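Local structure of Slr0280 protein (Synechocystis sp., 5H3K) at residues D266-K271 with Q282-V286; L309-M313 with V354-Q358; V432-N437 with M454-D459. The protein is of unknown function but carries a phosphodiester glycosidase (NAGPA-type) domain and so may cleave sugar phosphodiesters. The contacts are given in a common frame with arbitrary orientation. Numbering follows the deposited sequence.

Contact 1 of 3, residues D266-K271 with Q282-V286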
loop_
_atom_site.group_PDB
_atom_site.type_symbol
_atom_site.label_atom_id
_atom_site.label_comp_id
_atom_site.label_asym_id
_atom_site.label_seq_id
_atom_site.Cartn_x
_atom_site.Cartn_y
_atom_site.Cartn_z
ATOM N N ASP A 266 -6.388 -21.196 9.627
ATOM C CA ASP A 266 -5.259 -20.565 10.316
ATOM C C ASP A 266 -4.031 -20.430 9.403
ATOM O O ASP A 266 -3.074 -21.202 9.494
ATOM C CB ASP A 266 -4.919 -21.319 11.606
ATOM C CG ASP A 266 -4.697 -22.802 11.373
ATOM O OD1 ASP A 266 -5.327 -23.366 10.451
ATOM O OD2 ASP A 266 -3.884 -23.403 12.108
ATOM N N ALA A 267 -4.070 -19.423 8.532
ATOM C CA ALA A 267 -3.046 -19.202 7.514
ATOM C C ALA A 267 -3.009 -17.705 7.277
ATOM O O ALA A 267 -3.988 -17.021 7.587
ATOM C CB ALA A 267 -3.424 -19.931 6.230
ATOM N N PRO A 268 -1.902 -17.180 6.716
ATOM C CA PRO A 268 -0.664 -17.845 6.291
ATOM C C PRO A 268 0.254 -18.090 7.484
ATOM O O PRO A 268 0.019 -17.517 8.551
ATOM C CB PRO A 268 -0.044 -16.823 5.335
ATOM C CG PRO A 268 -0.496 -15.504 5.879
ATOM C CD PRO A 268 -1.898 -15.744 6.371
ATOM N N PRO A 269 1.277 -18.939 7.317
ATOM C CA PRO A 269 2.159 -19.255 8.445
ATOM C C PRO A 269 3.046 -18.075 8.849
ATOM O O PRO A 269 3.203 -17.128 8.065
ATOM C CB PRO A 269 3.005 -20.416 7.913
ATOM C CG PRO A 269 2.917 -20.324 6.425
ATOM C CD PRO A 269 1.566 -19.766 6.129
ATOM N N VAL A 270 3.615 -18.124 10.053
ATOM C CA VAL A 270 4.442 -17.019 10.542
ATOM C C VAL A 270 5.747 -16.943 9.776
ATOM O O VAL A 270 6.245 -17.948 9.268
ATOM C CB VAL A 270 4.726 -17.124 12.049
ATOM C CG1 VAL A 270 3.437 -17.393 12.809
ATOM C CG2 VAL A 270 5.745 -18.208 12.328
ATOM N N LYS A 271 6.287 -15.736 9.664
ATOM C CA LYS A 271 7.509 -15.514 8.907
ATOM C C LYS A 271 8.174 -14.252 9.432
ATOM O O LYS A 271 7.489 -13.304 9.819
ATOM C CB LYS A 271 7.187 -15.357 7.409
ATOM C CG LYS A 271 8.435 -15.358 6.501
ATOM C CD LYS A 271 8.116 -14.902 5.065
ATOM C CE LYS A 271 7.122 -15.830 4.357
ATOM N NZ LYS A 271 7.574 -17.250 4.369
ATOM N N GLN A 282 7.320 -9.057 8.709
ATOM C CA GLN A 282 6.847 -10.162 9.537
ATOM C C GLN A 282 5.426 -10.536 9.211
ATOM O O GLN A 282 4.608 -9.672 8.882
ATOM C CB GLN A 282 6.951 -9.829 11.034
ATOM C CG GLN A 282 8.373 -9.600 11.502
ATOM C CD GLN A 282 8.446 -8.932 12.861
ATOM O OE1 GLN A 282 8.697 -7.725 12.971
ATOM N NE2 GLN A 282 8.235 -9.715 13.905
ATOM N N GLN A 283 5.147 -11.836 9.290
ATOM C CA GLN A 283 3.781 -12.347 9.260
ATOM C C GLN A 283 3.566 -13.041 10.606
ATOM O O GLN A 283 4.371 -13.885 11.000
ATOM C CB GLN A 283 3.579 -13.314 8.089
ATOM C CG GLN A 283 2.167 -13.856 7.972
ATOM C CD GLN A 283 1.147 -12.767 7.681
ATOM O OE1 GLN A 283 1.421 -11.842 6.899
ATOM N NE2 GLN A 283 -0.034 -12.857 8.317
ATOM N N ARG A 284 2.508 -12.662 11.316
ATOM C CA ARG A 284 2.282 -13.103 12.695
ATOM C C ARG A 284 0.810 -13.357 12.942
ATOM O O ARG A 284 -0.047 -12.862 12.204
ATOM C CB ARG A 284 2.717 -12.003 13.674
ATOM C CG ARG A 284 4.199 -11.949 13.985
ATOM C CD ARG A 284 4.510 -10.770 14.900
ATOM N NE ARG A 284 4.555 -9.502 14.169
ATOM C CZ ARG A 284 5.001 -8.368 14.689
ATOM N NH1 ARG A 284 5.018 -7.259 13.960
ATOM N NH2 ARG A 284 5.434 -8.355 15.942
ATOM N N PHE A 285 0.514 -14.119 13.995
ATOM C CA PHE A 285 -0.842 -14.189 14.535
ATOM C C PHE A 285 -0.889 -13.364 15.811
ATOM O O PHE A 285 -0.066 -13.555 16.705
ATOM C CB PHE A 285 -1.248 -15.634 14.842
ATOM C CG PHE A 285 -1.412 -16.495 13.617
ATOM C CD1 PHE A 285 -2.613 -16.515 12.926
ATOM C CD2 PHE A 285 -0.363 -17.287 13.159
ATOM C CE1 PHE A 285 -2.769 -17.311 11.790
ATOM C CE2 PHE A 285 -0.510 -18.086 12.027
ATOM C CZ PHE A 285 -1.718 -18.092 11.341
ATOM N N VAL A 286 -1.831 -12.431 15.899
ATOM C CA VAL A 286 -1.969 -11.630 17.108
ATOM C C VAL A 286 -3.247 -12.027 17.846
ATOM O O VAL A 286 -4.343 -12.009 17.273
ATOM C CB VAL A 286 -1.961 -10.122 16.802
ATOM C CG1 VAL A 286 -2.144 -9.324 18.084
ATOM C CG2 VAL A 286 -0.656 -9.722 16.106
HETATM O O HOH W 1 -0.249 -15.145 9.943
#
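A loop becomes an edge strand where its backbone first pairs; here Lys271 offers its N and O to Gln283. Lys271 N donates to Gln283 O at 3.0 Å and Gln283 N to Lys271 O at 2.8 Å, an antiparallel hydrogen-bonded pair; both carbonyls also receive CA-H...O contacts, from Val270 CA to Gln283 O and from Gln282 CA to Lys271 O, each 3.2 Å. Before Lys271 the chain, with a cis peptide preceding Pro268, diverges, and a water fills in: it donates to Pro268 O (2.8 Å), accepts from Gln283 NE2 (2.8 Å) and donates weakly to Arg284 O. Gln283 OE1 is satisfied by Thr296, Lys271 NZ by Leu93 O, Arg284 NH1 by Thr297 and Ala267 O by Lys247; Asp266 is salt-bridged to Arg264. The Phe285 ring turns its edge to Ala267 N and Val270 CG1. Strand 279-288 lies between strand 271-276, at the sheet's outer edge, and strand 291-300, while Pro268 and Pro269 rest against strand 247-253 of a neighbouring four-stranded sheet.

Contact 2 of 3, residues L309-M313 with V354-Q358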
loop_
_atom_site.group_PDB
_atom_site.type_symbol
_atom_site.label_atom_id
_atom_site.label_comp_id
_atom_site.label_asym_id
_atom_site.label_seq_id
_atom_site.Cartn_x
_atom_site.Cartn_y
_atom_site.Cartn_z
ATOM N N LEU A 309 10.536 8.513 3.986
ATOM C CA LEU A 309 9.139 8.219 3.697
ATOM C C LEU A 309 8.523 9.406 2.962
ATOM O O LEU A 309 8.851 10.564 3.238
ATOM C CB LEU A 309 8.341 7.898 4.967
ATOM C CG LEU A 309 8.500 6.505 5.589
ATOM C CD1 LEU A 309 9.858 6.369 6.229
ATOM C CD2 LEU A 309 7.418 6.256 6.630
ATOM N N ARG A 310 7.649 9.107 2.007
ATOM C CA ARG A 310 6.906 10.134 1.278
ATOM C C ARG A 310 5.488 9.678 1.055
ATOM O O ARG A 310 5.260 8.521 0.708
ATOM C CB ARG A 310 7.522 10.388 -0.105
ATOM C CG ARG A 310 8.860 11.135 -0.099
ATOM C CD ARG A 310 8.703 12.570 0.402
ATOM N NE ARG A 310 9.969 13.292 0.319
ATOM C CZ ARG A 310 10.875 13.319 1.292
ATOM N NH1 ARG A 310 10.660 12.670 2.430
ATOM N NH2 ARG A 310 12.004 13.995 1.123
ATOM N N PRO A 311 4.527 10.596 1.202
ATOM C CA PRO A 311 3.184 10.285 0.712
ATOM C C PRO A 311 3.206 10.235 -0.806
ATOM O O PRO A 311 3.922 11.018 -1.451
ATOM C CB PRO A 311 2.334 11.467 1.207
ATOM C CG PRO A 311 3.295 12.589 1.411
ATOM C CD PRO A 311 4.640 11.970 1.729
ATOM N N LEU A 312 2.441 9.314 -1.376
ATOM C CA LEU A 312 2.433 9.111 -2.810
ATOM C C LEU A 312 1.001 9.150 -3.278
ATOM O O LEU A 312 0.153 8.434 -2.730
ATOM C CB LEU A 312 3.039 7.746 -3.138
ATOM C CG LEU A 312 4.470 7.481 -2.660
ATOM C CD1 LEU A 312 4.856 6.055 -3.057
ATOM C CD2 LEU A 312 5.425 8.487 -3.280
ATOM N N MET A 313 0.720 9.979 -4.279
ATOM C CA MET A 313 -0.618 10.058 -4.850
ATOM C C MET A 313 -0.733 9.185 -6.078
ATOM O O MET A 313 0.233 9.034 -6.825
ATOM C CB MET A 313 -0.945 11.496 -5.256
ATOM C CG MET A 313 -0.737 12.471 -4.157
ATOM S SD MET A 313 -2.005 12.392 -2.901
ATOM C CE MET A 313 -3.279 13.422 -3.593
ATOM N N VAL A 354 -2.656 15.560 3.150
ATOM C CA VAL A 354 -1.531 14.903 2.483
ATOM C C VAL A 354 -0.528 15.992 2.164
ATOM O O VAL A 354 -0.854 16.925 1.423
ATOM C CB VAL A 354 -1.933 14.236 1.137
ATOM C CG1 VAL A 354 -0.708 13.639 0.466
ATOM C CG2 VAL A 354 -3.021 13.158 1.306
ATOM N N TRP A 355 0.683 15.906 2.712
ATOM C CA TRP A 355 1.710 16.898 2.357
ATOM C C TRP A 355 3.134 16.338 2.332
ATOM O O TRP A 355 3.460 15.384 3.051
ATOM C CB TRP A 355 1.612 18.161 3.239
ATOM C CG TRP A 355 2.162 18.112 4.669
ATOM C CD1 TRP A 355 3.350 18.632 5.112
ATOM C CD2 TRP A 355 1.501 17.584 5.840
ATOM N NE1 TRP A 355 3.476 18.450 6.474
ATOM C CE2 TRP A 355 2.365 17.814 6.938
ATOM C CE3 TRP A 355 0.280 16.939 6.053
ATOM C CZ2 TRP A 355 2.030 17.415 8.241
ATOM C CZ3 TRP A 355 -0.041 16.535 7.336
ATOM C CH2 TRP A 355 0.828 16.777 8.420
ATOM N N SER A 356 3.977 16.927 1.494
ATOM C CA SER A 356 5.363 16.474 1.388
ATOM C C SER A 356 6.262 17.613 0.968
ATOM O O SER A 356 5.884 18.416 0.118
ATOM C CB SER A 356 5.500 15.306 0.408
ATOM O OG SER A 356 5.277 15.718 -0.918
ATOM N N GLN A 357 7.452 17.669 1.560
ATOM C CA GLN A 357 8.387 18.782 1.353
ATOM C C GLN A 357 7.706 20.159 1.428
ATOM O O GLN A 357 7.945 21.041 0.595
ATOM C CB GLN A 357 9.196 18.570 0.057
ATOM C CG GLN A 357 9.914 17.206 0.066
ATOM C CD GLN A 357 10.756 16.936 -1.179
ATOM O OE1 GLN A 357 11.587 16.029 -1.192
ATOM N NE2 GLN A 357 10.540 17.718 -2.225
ATOM N N GLN A 358 6.846 20.306 2.439
ATOM C CA GLN A 358 6.058 21.514 2.713
ATOM C C GLN A 358 5.075 21.891 1.609
ATOM O O GLN A 358 4.584 23.015 1.566
ATOM C CB GLN A 358 6.954 22.716 3.057
ATOM C CG GLN A 358 7.731 22.568 4.364
ATOM C CD GLN A 358 8.252 23.903 4.904
ATOM O OE1 GLN A 358 7.632 24.953 4.721
ATOM N NE2 GLN A 358 9.390 23.856 5.582
HETATM O O HOH W 2 9.447 13.993 -2.736
#
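Pro311 lays its ring over the backbone and side chains of the opposing strand: CB meets Val354 CG1 at 3.8 Å, while CG reaches Trp355 O at 3.2 Å and Ser356 CB at 3.6 Å. Met313 adds to the apolar end, its SD lying 3.8 Å from Val354 CG1, so that this one methyl is touched by both residues. The example illustrates how strands of different sheets pack without backbone pairing: the axes of strands 309-313 and 354-356 approach to 6.7 Å and their directions differ by 128°, and the join is made by side chains. Strand 307-313 pairs with strand 600-609, whereas strand 354-356 lies between 359-362 and 497-500; Met499 of the latter also touches Pro311 and Val354.

Toward the surface the character changes. Arg310 sends its guanidinium across to Gln357, with NH2 donating to Gln357 OE1 at 3.1 Å, and a water accepts from Arg310 NE at 3.2 Å while donating weakly to the same OE1. The guanidinium has other partners too: NH1 donates to Leu309 O at 2.9 Å, and NH2 forms a salt bridge with Asp375. The chemistry is therefore graded, with apolar packing at the buried end and a partly hydrated polar link at the exposed one, where the charge of Arg310 is paired with Asp375 and the link across the contact is to the neutral amide of Gln357.

Contact 3 of 3, residues V432-N437 with M454-D459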
loop_
_atom_site.group_PDB
_atom_site.type_symbol
_atom_site.label_atom_id
_atom_site.label_comp_id
_atom_site.label_asym_id
_atom_site.label_seq_id
_atom_site.Cartn_x
_atom_site.Cartn_y
_atom_site.Cartn_z
ATOM N N VAL A 432 -16.103 31.989 -7.378
ATOM C CA VAL A 432 -14.658 31.801 -7.498
ATOM C C VAL A 432 -13.933 33.128 -7.689
ATOM O O VAL A 432 -14.391 33.996 -8.445
ATOM C CB VAL A 432 -14.274 30.801 -8.626
ATOM C CG1 VAL A 432 -14.802 31.260 -9.976
ATOM C CG2 VAL A 432 -12.738 30.592 -8.683
ATOM N N TYR A 433 -12.805 33.278 -6.993
ATOM C CA TYR A 433 -11.914 34.414 -7.188
ATOM C C TYR A 433 -10.598 33.878 -7.708
ATOM O O TYR A 433 -9.972 33.019 -7.065
ATOM C CB TYR A 433 -11.699 35.163 -5.870
ATOM C CG TYR A 433 -12.991 35.654 -5.254
ATOM C CD1 TYR A 433 -13.406 36.971 -5.416
ATOM C CD2 TYR A 433 -13.809 34.797 -4.524
ATOM C CE1 TYR A 433 -14.602 37.421 -4.853
ATOM C CE2 TYR A 433 -15.007 35.235 -3.962
ATOM C CZ TYR A 433 -15.394 36.546 -4.130
ATOM O OH TYR A 433 -16.574 36.971 -3.562
ATOM N N VAL A 434 -10.192 34.361 -8.880
ATOM C CA VAL A 434 -8.951 33.921 -9.498
ATOM C C VAL A 434 -7.800 34.785 -8.988
ATOM O O VAL A 434 -7.872 36.018 -9.032
ATOM C CB VAL A 434 -9.024 33.999 -11.036
ATOM C CG1 VAL A 434 -7.748 33.457 -11.649
ATOM C CG2 VAL A 434 -10.227 33.227 -11.548
ATOM N N VAL A 435 -6.749 34.139 -8.486
ATOM C CA VAL A 435 -5.571 34.847 -7.986
ATOM C C VAL A 435 -4.362 34.485 -8.847
ATOM O O VAL A 435 -4.094 33.306 -9.099
ATOM C CB VAL A 435 -5.300 34.524 -6.497
ATOM C CG1 VAL A 435 -4.114 35.330 -5.987
ATOM C CG2 VAL A 435 -6.542 34.810 -5.652
ATOM N N GLN A 436 -3.659 35.501 -9.340
ATOM C CA GLN A 436 -2.448 35.288 -10.125
ATOM C C GLN A 436 -1.380 36.209 -9.598
ATOM O O GLN A 436 -1.611 37.404 -9.465
ATOM C CB GLN A 436 -2.692 35.582 -11.604
ATOM C CG GLN A 436 -3.714 34.685 -12.264
ATOM C CD GLN A 436 -3.927 35.019 -13.731
ATOM O OE1 GLN A 436 -4.905 35.680 -14.099
ATOM N NE2 GLN A 436 -3.014 34.560 -14.577
ATOM N N ASN A 437 -0.223 35.652 -9.262
ATOM C CA ASN A 437 0.877 36.441 -8.718
ATOM C C ASN A 437 0.424 37.331 -7.563
ATOM O O ASN A 437 0.726 38.530 -7.528
ATOM C CB ASN A 437 1.535 37.289 -9.810
ATOM C CG ASN A 437 2.925 37.740 -9.423
ATOM O OD1 ASN A 437 3.655 37.012 -8.745
ATOM N ND2 ASN A 437 3.296 38.951 -9.831
ATOM N N MET A 454 -12.876 25.679 -14.128
ATOM C CA MET A 454 -11.946 26.796 -13.966
ATOM C C MET A 454 -10.523 26.279 -14.067
ATOM O O MET A 454 -10.158 25.350 -13.350
ATOM C CB MET A 454 -12.090 27.446 -12.578
ATOM C CG MET A 454 -13.284 28.353 -12.341
ATOM S SD MET A 454 -13.352 29.766 -13.466
ATOM C CE MET A 454 -11.639 30.267 -13.514
ATOM N N PRO A 455 -9.705 26.883 -14.937
ATOM C CA PRO A 455 -8.271 26.615 -14.822
ATOM C C PRO A 455 -7.751 27.186 -13.498
ATOM O O PRO A 455 -8.239 28.232 -13.046
ATOM C CB PRO A 455 -7.662 27.401 -15.988
ATOM C CG PRO A 455 -8.816 27.714 -16.906
ATOM C CD PRO A 455 -10.020 27.812 -16.036
ATOM N N ILE A 456 -6.810 26.486 -12.874
ATOM C CA ILE A 456 -6.075 27.019 -11.733
ATOM C C ILE A 456 -4.760 27.599 -12.252
ATOM O O ILE A 456 -3.947 26.889 -12.860
ATOM C CB ILE A 456 -5.775 25.927 -10.674
ATOM C CG1 ILE A 456 -7.066 25.268 -10.182
ATOM C CG2 ILE A 456 -4.988 26.520 -9.522
ATOM C CD1 ILE A 456 -6.836 23.962 -9.376
ATOM N N PRO A 457 -4.540 28.903 -12.027
ATOM C CA PRO A 457 -3.347 29.546 -12.601
ATOM C C PRO A 457 -2.060 28.962 -12.035
ATOM O O PRO A 457 -1.978 28.740 -10.822
ATOM C CB PRO A 457 -3.492 31.013 -12.164
ATOM C CG PRO A 457 -4.951 31.183 -11.862
ATOM C CD PRO A 457 -5.399 29.863 -11.310
ATOM N N SER A 458 -1.071 28.711 -12.891
ATOM C CA SER A 458 0.178 28.096 -12.440
ATOM C C SER A 458 0.951 28.989 -11.479
ATOM O O SER A 458 1.729 28.498 -10.661
ATOM C CB SER A 458 1.064 27.716 -13.631
ATOM O OG SER A 458 1.407 28.864 -14.390
ATOM N N ASP A 459 0.736 30.300 -11.575
ATOM C CA ASP A 459 1.401 31.254 -10.698
ATOM C C ASP A 459 0.421 31.795 -9.664
ATOM O O ASP A 459 0.596 32.900 -9.151
ATOM C CB ASP A 459 1.981 32.416 -11.511
ATOM C CG ASP A 459 0.916 33.167 -12.298
ATOM O OD1 ASP A 459 -0.194 32.618 -12.505
ATOM O OD2 ASP A 459 1.197 34.308 -12.732
#
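Met454, Pro457 and Asp459 are the bumps of segment 454-459, and segment 432-437 offers the hollows. Met454, with three m chi angles, curls over Val432 and Val434: its CG packs 4.0 Å from Val432 CG1, and its CE reaches 3.8 Å from Val434 CG2. Val434 also meets the second bump, as Pro457 CG lies 3.6 Å from Val434 CG1. The proline ring fills the hollow between Val434 and Gln436, with its CG 3.6 Å from Val435 O and its CB 3.7 Å from Gln436 CG. Strands 430-436 and 439-446 form an antiparallel β-hairpin within the phosphodiester glycosidase family region; the chain returns through 454-459, which runs alongside 432-437 with end-to-end directions 17° apart, before strand 460-466 pairs antiparallel on the other side of 430-436. The two segments converge, from 8.6 Å between the CA atoms of Val432 and Met454 to 5.6 Å between those of Asn437 and Asp459. At this narrow end Asp459 is the third bump, OD1 4.0 Å from Gln436 CB and OD2 4.2 Å from Asn437 CB, and Asn437 N donates to Asp459 O at 2.9 Å. Pointing the other way from Pro457, Ile456 packs on Leu462, Pro417 and Trp419.

How the contacts relate
The three contacts follow one another along the chain, each closing before the next opens, and their spacing reflects an elongated molecule. Contact 1 lies on one side of the chain's centre, at the edge of the eight-stranded antiparallel sheet; contacts 2 and 3 lie on the other, with centres about 31 and 52 Å from that of contact 1. Contacts 2 and 3 are nearer, about 23 Å between centres, and both reach the mixed sheet that includes strands 354-356 and 430-436, though their nearest atoms remain about 13 Å apart. Contact 2 joins this sheet to the one holding strand 307-313, whereas contact 3 packs a connecting segment onto the part formed by strands 430-436, 439-446 and 460-466.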